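Long-range contact in SusD homolog (PDB 3EHM), which probably binds mucin O-glycans at the cell surface of a human gut Bacteroides, as a member of the SusD-like lipoprotein family: residues A154-S159 with N499-E504. Residues are numbered along the deposited sequence; the frame is centred on the assembly and turned at random.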
ATOM      1  N   ALA A 154      21.919  -4.354  19.405  1.00 26.46           N
ATOM      2  CA  ALA A 154      22.373  -4.035  18.053  1.00 25.99           C
ATOM      3  C   ALA A 154      21.823  -5.056  17.052  1.00 25.67           C
ATOM      4  O   ALA A 154      22.559  -5.897  16.537  1.00 25.11           O
ATOM      5  CB  ALA A 154      23.897  -4.021  18.007  1.00 25.09           C
ATOM      6  N   PRO A 155      20.511  -4.987  16.765  1.00 24.23           N
ATOM      7  CA  PRO A 155      19.812  -5.881  15.837  1.00 23.77           C
ATOM      8  C   PRO A 155      20.512  -6.125  14.503  1.00 22.41           C
ATOM      9  O   PRO A 155      20.967  -5.190  13.845  1.00 23.12           O
ATOM     10  CB  PRO A 155      18.462  -5.193  15.656  1.00 24.51           C
ATOM     11  CG  PRO A 155      18.225  -4.596  16.998  1.00 25.01           C
ATOM     12  CD  PRO A 155      19.576  -3.996  17.331  1.00 23.31           C
ATOM     13  N   LYS A 156      20.587  -7.394  14.115  1.00 21.88           N
ATOM     14  CA  LYS A 156      21.197  -7.797  12.853  1.00 20.87           C
ATOM     15  C   LYS A 156      20.122  -7.689  11.769  1.00 18.49           C
ATOM     16  O   LYS A 156      18.981  -8.094  11.985  1.00 17.47           O
ATOM     17  CB  LYS A 156      21.684  -9.246  12.958  1.00 22.56           C
ATOM     18  CG  LYS A 156      22.240  -9.845  11.670  1.00 25.15           C
ATOM     19  CD  LYS A 156      23.650  -9.360  11.368  1.00 26.35           C
ATOM     20  CE  LYS A 156      24.254 -10.143  10.205  1.00 28.49           C
ATOM     21  NZ  LYS A 156      25.653  -9.733   9.904  1.00 29.51           N
ATOM     22  N   PHE A 157      20.482  -7.141  10.611  1.00 17.63           N
ATOM     23  CA  PHE A 157      19.532  -6.996   9.508  1.00 17.47           C
ATOM     24  C   PHE A 157      19.631  -8.150   8.514  1.00 17.58           C
ATOM     25  O   PHE A 157      20.696  -8.748   8.346  1.00 19.14           O
ATOM     26  CB  PHE A 157      19.765  -5.676   8.767  1.00 17.86           C
ATOM     27  CG  PHE A 157      19.216  -4.469   9.477  1.00 20.09           C
ATOM     28  CD1 PHE A 157      19.664  -4.125  10.750  1.00 20.19           C
ATOM     29  CD2 PHE A 157      18.261  -3.663   8.862  1.00 20.13           C
ATOM     30  CE1 PHE A 157      19.170  -2.990  11.401  1.00 23.38           C
ATOM     31  CE2 PHE A 157      17.760  -2.527   9.505  1.00 22.00           C
ATOM     32  CZ  PHE A 157      18.218  -2.190  10.778  1.00 21.19           C
ATOM     33  N   ASP A 158      18.510  -8.456   7.865  1.00 16.45           N
ATOM     34  CA  ASP A 158      18.439  -9.524   6.869  1.00 16.16           C
ATOM     35  C   ASP A 158      18.315  -8.889   5.489  1.00 16.26           C
ATOM     36  O   ASP A 158      17.724  -7.818   5.354  1.00 15.57           O
ATOM     37  CB  ASP A 158      17.197 -10.391   7.089  1.00 16.64           C
ATOM     38  CG  ASP A 158      17.189 -11.089   8.437  1.00 17.99           C
ATOM     39  OD1 ASP A 158      18.022 -11.994   8.646  1.00 16.97           O
ATOM     40  OD2 ASP A 158      16.340 -10.731   9.284  1.00 17.99           O
ATOM     41  N   SER A 159      18.863  -9.540   4.468  1.00 15.31           N
ATOM     42  CA  SER A 159      18.737  -9.016   3.112  1.00 16.44           C
ATOM     43  C   SER A 159      17.248  -9.136   2.811  1.00 16.10           C
ATOM     44  O   SER A 159      16.563  -9.967   3.406  1.00 16.75           O
ATOM     45  CB  SER A 159      19.531  -9.868   2.118  1.00 15.99           C
ATOM     46  OG  SER A 159      18.946 -11.152   1.975  1.00 18.17           O
ATOM     47  N   ASN A 499      23.748   1.534  15.827  1.00 26.38           N
ATOM     48  CA  ASN A 499      23.732   0.097  15.563  1.00 25.23           C
ATOM     49  C   ASN A 499      24.815  -0.261  14.549  1.00 26.03           C
ATOM     50  O   ASN A 499      24.643  -0.055  13.344  1.00 26.50           O
ATOM     51  CB  ASN A 499      22.370  -0.327  15.015  1.00 24.76           C
ATOM     52  CG  ASN A 499      22.276  -1.824  14.775  1.00 24.13           C
ATOM     53  OD1 ASN A 499      23.290  -2.521  14.710  1.00 23.80           O
ATOM     54  ND2 ASN A 499      21.056  -2.323  14.632  1.00 23.85           N
ATOM     55  N   PRO A 500      25.944  -0.812  15.021  1.00 25.37           N
ATOM     56  CA  PRO A 500      27.044  -1.189  14.128  1.00 25.42           C
ATOM     57  C   PRO A 500      26.727  -2.263  13.084  1.00 25.05           C
ATOM     58  O   PRO A 500      27.509  -2.481  12.163  1.00 24.86           O
ATOM     59  CB  PRO A 500      28.149  -1.616  15.101  1.00 25.86           C
ATOM     60  CG  PRO A 500      27.388  -2.117  16.288  1.00 25.24           C
ATOM     61  CD  PRO A 500      26.298  -1.079  16.427  1.00 25.74           C
ATOM     62  N   ASN A 501      25.590  -2.939  13.216  1.00 24.89           N
ATOM     63  CA  ASN A 501      25.238  -3.960  12.234  1.00 25.76           C
ATOM     64  C   ASN A 501      24.627  -3.343  10.983  1.00 25.08           C
ATOM     65  O   ASN A 501      24.458  -4.016   9.964  1.00 26.19           O
ATOM     66  CB  ASN A 501      24.271  -4.987  12.828  1.00 26.10           C
ATOM     67  CG  ASN A 501      24.988  -6.106  13.560  1.00 28.06           C
ATOM     68  OD1 ASN A 501      25.924  -6.703  13.029  1.00 29.66           O
ATOM     69  ND2 ASN A 501      24.550  -6.400  14.777  1.00 28.50           N
HETATM   70  N   MSE A 502      24.301  -2.057  11.058  1.00 23.60           N
HETATM   71  CA  MSE A 502      23.711  -1.366   9.919  1.00 23.58           C
HETATM   72  C   MSE A 502      24.735  -1.036   8.844  1.00 22.77           C
HETATM   73  O   MSE A 502      24.375  -0.761   7.702  1.00 22.60           O
HETATM   74  CB  MSE A 502      23.008  -0.088  10.382  1.00 25.86           C
HETATM   75  CG  MSE A 502      21.758  -0.363  11.207  1.00 27.52           C
HETATM   76 SE   MSE A 502      20.727   1.220  11.589  1.00 35.08          SE
HETATM   77  CE  MSE A 502      19.665   1.248   9.969  1.00 31.51           C
ATOM     78  N   ALA A 503      26.013  -1.074   9.206  1.00 21.66           N
ATOM     79  CA  ALA A 503      27.079  -0.771   8.255  1.00 21.74           C
ATOM     80  C   ALA A 503      27.014  -1.705   7.050  1.00 20.99           C
ATOM     81  O   ALA A 503      27.549  -1.409   5.986  1.00 21.67           O
ATOM     82  CB  ALA A 503      28.437  -0.900   8.943  1.00 22.55           C
ATOM     83  N   GLU A 504      26.345  -2.835   7.234  1.00 21.45           N
ATOM     84  CA  GLU A 504      26.201  -3.845   6.194  1.00 21.89           C
ATOM     85  C   GLU A 504      25.058  -3.570   5.205  1.00 21.22           C
ATOM     86  O   GLU A 504      24.979  -4.206   4.152  1.00 21.35           O
ATOM     87  CB  GLU A 504      26.009  -5.204   6.877  1.00 23.94           C
ATOM     88  CG  GLU A 504      25.310  -6.263   6.063  1.00 28.06           C
ATOM     89  CD  GLU A 504      25.212  -7.584   6.802  1.00 29.38           C
ATOM     90  OE1 GLU A 504      24.748  -7.593   7.969  1.00 28.87           O
ATOM     91  OE2 GLU A 504      25.599  -8.614   6.208  1.00 31.52           O
TER
HETATM   92  O   HOH W   1      26.987  -6.785  10.643  1.00 34.19           O
HETATM   93  O   HOH W   2      23.093  -6.404   9.957  1.00 22.97           O
HETATM   94  O   HOH W   3      22.686 -10.272   7.268  1.00 29.87           O
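Two asparagine side chains of 499-504 supply the direct hydrogen bonds to the backbone of 154-159. Asn-499 ND2 donates to Pro-155 O at 3.0 Å, nearly straight at 168° and in the carbonyl plane on a lone pair. Asn-501 ND2 lies only 2.7 Å from Ala-154 O, but the hydrogen bond is more bent (143° at the hydrogen) and the donor sits above that carbonyl plane. The amide of Asn-499 works at both ends: with CG anti to the backbone N (chi1 -178°), OD1 accepts from Asn-501 N at 2.8 Å, which defines an Asx turn. An alanine in place of Asn-499 lacks both amide atoms, and losing the bonds to Pro-155 O and from Asn-501 N would probably leave Asn-501 less firmly set towards Ala-154 O.

The fold here is the helical, TPR-clan architecture of SusD-like proteins, and the contact joins the loop leading into helix 160-178 to the short linker between helices 495-498 and 505-509. Ser-159 N-caps helix 160-178 through Val-162 N.

Charge pairing falls on Lys-156 and Glu-504, whose chains cross at about a right angle. Lys-156 bends at chi2, and its NZ meets the syn lone pair of Glu-504 OE1 at 3.0 Å. One water takes the Phe-157 N-H and donates to both Asn-501 O and Glu-504 OE1, so OE1 takes bonds from Lys-156 NZ and this water, which would probably favour the ionised form of Glu-504.

Apolar contact centres on buried Phe-157, also touched by Ile-505 and Leu-508, where CE1 lies 3.7 Å from Met-502 CG. Met-502, a selenomethionine, sets its SE 5.2 Å from the centroid of the Phe-157 ring, an oblique Met-aromatic contact, while Asn-499 ND2 reaches the ring edge in plane.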